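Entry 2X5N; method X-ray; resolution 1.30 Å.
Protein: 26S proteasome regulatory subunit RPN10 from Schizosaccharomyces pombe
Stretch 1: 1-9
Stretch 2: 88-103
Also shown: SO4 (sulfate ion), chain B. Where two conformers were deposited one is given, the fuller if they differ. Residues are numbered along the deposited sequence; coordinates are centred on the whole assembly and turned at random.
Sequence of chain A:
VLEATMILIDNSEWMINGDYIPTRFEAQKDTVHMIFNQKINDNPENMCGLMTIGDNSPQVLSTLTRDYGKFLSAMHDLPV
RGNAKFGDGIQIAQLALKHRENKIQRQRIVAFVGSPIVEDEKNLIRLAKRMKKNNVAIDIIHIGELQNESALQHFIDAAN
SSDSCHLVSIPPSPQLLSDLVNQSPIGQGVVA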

# COMPACT_ATOMS: atom_id res chain seq x y z
N VAL A 1 -1.00 -15.47 9.10
CA VAL A 1 -0.64 -15.69 7.70
C VAL A 1 0.85 -15.47 7.43
O VAL A 1 1.42 -14.46 7.87
N LEU A 2 1.47 -16.40 6.70
CA LEU A 2 2.83 -16.25 6.23
C LEU A 2 2.81 -15.60 4.85
O LEU A 2 2.38 -16.20 3.86
N GLU A 3 3.23 -14.33 4.80
CA GLU A 3 3.16 -13.53 3.59
C GLU A 3 4.28 -12.48 3.53
O GLU A 3 4.77 -12.00 4.55
N ALA A 4 4.64 -12.15 2.30
CA ALA A 4 5.52 -11.03 1.96
C ALA A 4 4.64 -9.91 1.46
O ALA A 4 3.78 -10.13 0.59
N THR A 5 4.87 -8.71 1.96
CA THR A 5 4.01 -7.58 1.63
C THR A 5 4.84 -6.44 1.10
O THR A 5 5.78 -5.98 1.76
N MET A 6 4.48 -5.97 -0.09
CA MET A 6 5.04 -4.73 -0.60
C MET A 6 4.09 -3.59 -0.25
O MET A 6 2.92 -3.63 -0.62
N ILE A 7 4.61 -2.61 0.49
CA ILE A 7 3.87 -1.43 0.89
C ILE A 7 4.24 -0.29 -0.07
O ILE A 7 5.40 0.04 -0.21
N LEU A 8 3.23 0.25 -0.73
CA LEU A 8 3.39 1.25 -1.77
C LEU A 8 2.85 2.58 -1.26
O LEU A 8 1.64 2.71 -0.98
N ILE A 9 3.74 3.55 -1.14
CA ILE A 9 3.36 4.89 -0.67
C ILE A 9 3.21 5.83 -1.85
O ILE A 9 3.93 5.76 -2.84
N ASP A 88 1.64 1.17 -12.93
CA ASP A 88 3.06 0.83 -12.99
C ASP A 88 3.54 0.35 -11.62
O ASP A 88 4.32 -0.59 -11.53
N GLY A 89 3.09 1.01 -10.55
CA GLY A 89 3.50 0.63 -9.21
C GLY A 89 3.08 -0.79 -8.84
O GLY A 89 3.90 -1.55 -8.32
N ILE A 90 1.83 -1.15 -9.07
CA ILE A 90 1.42 -2.48 -8.66
C ILE A 90 2.00 -3.56 -9.58
O ILE A 90 2.12 -4.71 -9.16
N GLN A 91 2.40 -3.20 -10.80
CA GLN A 91 3.14 -4.15 -11.64
C GLN A 91 4.58 -4.35 -11.15
O GLN A 91 5.04 -5.48 -11.02
N ILE A 92 5.28 -3.26 -10.86
CA ILE A 92 6.63 -3.35 -10.34
C ILE A 92 6.64 -4.09 -9.00
O ILE A 92 7.55 -4.87 -8.71
N ALA A 93 5.62 -3.86 -8.18
CA ALA A 93 5.51 -4.56 -6.90
C ALA A 93 5.41 -6.06 -7.11
O ALA A 93 5.99 -6.84 -6.36
N GLN A 94 4.65 -6.49 -8.11
CA GLN A 94 4.57 -7.91 -8.41
C GLN A 94 5.92 -8.48 -8.85
O GLN A 94 6.29 -9.60 -8.47
N LEU A 95 6.66 -7.73 -9.66
CA LEU A 95 8.00 -8.14 -10.04
C LEU A 95 8.90 -8.26 -8.79
O LEU A 95 9.62 -9.25 -8.63
N ALA A 96 8.82 -7.29 -7.89
CA ALA A 96 9.61 -7.33 -6.67
C ALA A 96 9.26 -8.56 -5.83
O ALA A 96 10.17 -9.23 -5.29
N LEU A 97 7.97 -8.88 -5.74
CA LEU A 97 7.53 -10.00 -4.92
C LEU A 97 8.04 -11.34 -5.45
O LEU A 97 8.18 -12.29 -4.69
N LYS A 98 8.34 -11.41 -6.74
CA LYS A 98 8.94 -12.62 -7.32
C LYS A 98 10.35 -12.86 -6.82
O LYS A 98 10.86 -13.98 -6.92
N HIS A 99 11.00 -11.82 -6.33
CA HIS A 99 12.36 -11.95 -5.85
C HIS A 99 12.39 -12.31 -4.37
O HIS A 99 13.46 -12.40 -3.79
N ARG A 100 11.23 -12.51 -3.74
CA ARG A 100 11.24 -12.88 -2.32
C ARG A 100 12.04 -14.16 -2.15
O ARG A 100 11.90 -15.10 -2.93
N GLU A 101 12.89 -14.19 -1.14
CA GLU A 101 13.73 -15.35 -0.95
C GLU A 101 12.89 -16.55 -0.51
O GLU A 101 13.02 -17.63 -1.07
N ASN A 102 12.02 -16.34 0.48
CA ASN A 102 11.18 -17.42 1.00
C ASN A 102 9.89 -17.49 0.19
O ASN A 102 8.94 -16.73 0.44
N LYS A 103 9.87 -18.39 -0.78
CA LYS A 103 8.75 -18.44 -1.70
C LYS A 103 7.52 -19.14 -1.15
O LYS A 103 6.47 -19.15 -1.79

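The helix of stretch 2 runs roughly antiparallel to strand 3-9, their axes 9.0 Å apart at closest, and no hydrogen bond links them; the contact is apolar packing. Alternation along the strand turns Ala4, Met6 and Leu8 toward the helix. Gly89 has no side chain, and Leu8 (m, p) packs against its backbone, Leu8 CD2 lying 3.7 Å from Gly89 O. The same CD2 meets Ile90 CG2 at 4.0 Å, although the end of Ile90 (p, t) leads away. Ala93 points toward the strand, its small methyl permitting close approach: its CB is 3.9 Å from Leu8 CD1 and 4.2 Å from Met6 CB. Gln94 points away, and its NE2 donates to Ile90 O (3.2 Å). One turn on from Ile92, Ala96 CB receives the flexible Met6 (m, m, m) at CE, 4.2 Å away. Leu97 (m, t) starts sideways but reaches inward, with CG 3.6 Å from Met6 CG and CD2 3.8 Å from Ala4 CB. Beyond the helix, Arg100 lays its aliphatic CD 4.0 Å from Ala4 CB, while NH1 donates to Leu97 O (3.0 Å). Asn102 ND2 only grazes Leu2 CD2 (4.5 Å). Away from this contact, Leu2 N donates to O4 of a sulfate ion (2.9 Å), probably from the crystallisation liquor.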

# COMPACT_ATOMS: atom_id res chain seq x y z
CB VAL A 1 -1.45 -14.71 6.81
CG1 VAL A 1 -1.10 -14.84 5.36
CG2 VAL A 1 -2.95 -14.92 7.02
CB LEU A 2 3.51 -17.61 6.19
CG LEU A 2 4.92 -17.61 5.59
CD1 LEU A 2 5.87 -16.83 6.45
CD2 LEU A 2 5.42 -19.05 5.47
CB GLU A 3 1.78 -12.86 3.44
CG GLU A 3 1.43 -11.85 4.54
CD GLU A 3 0.03 -11.29 4.42
OE1 GLU A 3 -0.60 -11.42 3.36
OE2 GLU A 3 -0.45 -10.68 5.41
CB ALA A 4 6.46 -11.45 0.84
CB THR A 5 3.25 -7.08 2.88
OG1 THR A 5 2.48 -8.14 3.46
CG2 THR A 5 2.30 -5.94 2.57
CB MET A 6 5.24 -4.77 -2.12
CG MET A 6 6.34 -5.72 -2.59
SD MET A 6 7.97 -5.36 -1.96
CE MET A 6 8.26 -3.77 -2.55
CB ILE A 7 4.14 -1.05 2.37
CG1 ILE A 7 3.76 -2.22 3.30
CG2 ILE A 7 3.33 0.18 2.69
CD1 ILE A 7 4.19 -2.09 4.73
CB LEU A 8 2.60 0.86 -3.02
CG LEU A 8 3.31 -0.09 -4.00
CD1 LEU A 8 3.87 -1.34 -3.31
CD2 LEU A 8 2.37 -0.51 -5.12
CB ILE A 9 4.35 5.46 0.37
CG1 ILE A 9 5.80 5.60 -0.14
CG2 ILE A 9 4.28 4.61 1.64
CD1 ILE A 9 6.65 6.36 0.80
CB ASP A 88 3.91 2.04 -13.40
CG ASP A 88 3.81 2.37 -14.87
OD1 ASP A 88 3.38 1.55 -15.68
OD2 ASP A 88 4.24 3.48 -15.23
CB ILE A 90 -0.11 -2.61 -8.51
CG1 ILE A 90 -0.79 -2.36 -9.85
CG2 ILE A 90 -0.64 -1.67 -7.43
CD1 ILE A 90 -2.31 -2.65 -9.83
CB GLN A 91 3.10 -3.69 -13.09
CG GLN A 91 1.75 -3.80 -13.70
CD GLN A 91 1.74 -3.45 -15.17
OE1 GLN A 91 2.60 -2.71 -15.65
NE2 GLN A 91 0.77 -3.98 -15.90
CB ILE A 92 7.25 -1.96 -10.23
CG1 ILE A 92 7.50 -1.37 -11.64
CG2 ILE A 92 8.56 -1.99 -9.45
CD1 ILE A 92 7.81 0.12 -11.64
CB ALA A 93 4.30 -4.06 -6.13
CB GLN A 94 3.52 -8.17 -9.46
CG GLN A 94 2.12 -8.01 -8.88
CD GLN A 94 1.06 -8.23 -9.92
OE1 GLN A 94 0.77 -9.37 -10.29
NE2 GLN A 94 0.46 -7.14 -10.39
CB LEU A 95 8.58 -7.15 -11.07
CG LEU A 95 10.05 -7.33 -11.48
CD1 LEU A 95 10.31 -8.71 -12.06
CD2 LEU A 95 10.44 -6.27 -12.48
CB ALA A 96 9.40 -6.05 -5.89
CB LEU A 97 6.01 -10.01 -4.76
CG LEU A 97 5.48 -8.97 -3.76
CD1 LEU A 97 4.01 -8.68 -4.00
CD2 LEU A 97 5.70 -9.40 -2.30
CB LYS A 98 9.02 -12.52 -8.84
CG LYS A 98 7.68 -12.51 -9.51
CD LYS A 98 7.75 -12.65 -11.02
CE LYS A 98 6.37 -12.42 -11.59
NZ LYS A 98 6.28 -12.79 -13.01
CB HIS A 99 13.16 -10.65 -6.07
CG HIS A 99 13.35 -10.28 -7.52
ND1 HIS A 99 13.21 -8.99 -7.98
CD2 HIS A 99 13.66 -11.03 -8.60
CE1 HIS A 99 13.43 -8.96 -9.28
NE2 HIS A 99 13.71 -10.19 -9.68
CB ARG A 100 9.81 -13.04 -1.79
CG ARG A 100 9.06 -14.29 -2.21
CD ARG A 100 7.56 -14.12 -1.94
NE ARG A 100 6.82 -15.34 -2.26
CZ ARG A 100 6.54 -15.75 -3.49
NH1 ARG A 100 6.90 -15.01 -4.53
NH2 ARG A 100 5.89 -16.89 -3.68
CB GLU A 101 14.82 -15.05 0.07
CG GLU A 101 15.58 -16.27 0.55
CD GLU A 101 16.23 -17.04 -0.58
OE1 GLU A 101 16.17 -18.29 -0.54
OE2 GLU A 101 16.80 -16.40 -1.49
CB ASN A 102 10.90 -17.18 2.48
CG ASN A 102 10.00 -18.24 3.09
OD1 ASN A 102 9.61 -19.19 2.42
ND2 ASN A 102 9.64 -18.06 4.36
CB LYS A 103 9.21 -18.97 -3.05
CG LYS A 103 10.08 -17.90 -3.72
CD LYS A 103 10.65 -18.28 -5.05
CE LYS A 103 11.45 -17.12 -5.65
NZ LYS A 103 12.65 -16.92 -4.87
S SO4 B . -0.49 -19.59 6.51
O1 SO4 B . -1.83 -19.98 6.05
O2 SO4 B . -0.58 -18.99 7.85
O3 SO4 B . 0.31 -20.81 6.56
O4 SO4 B . 0.04 -18.69 5.54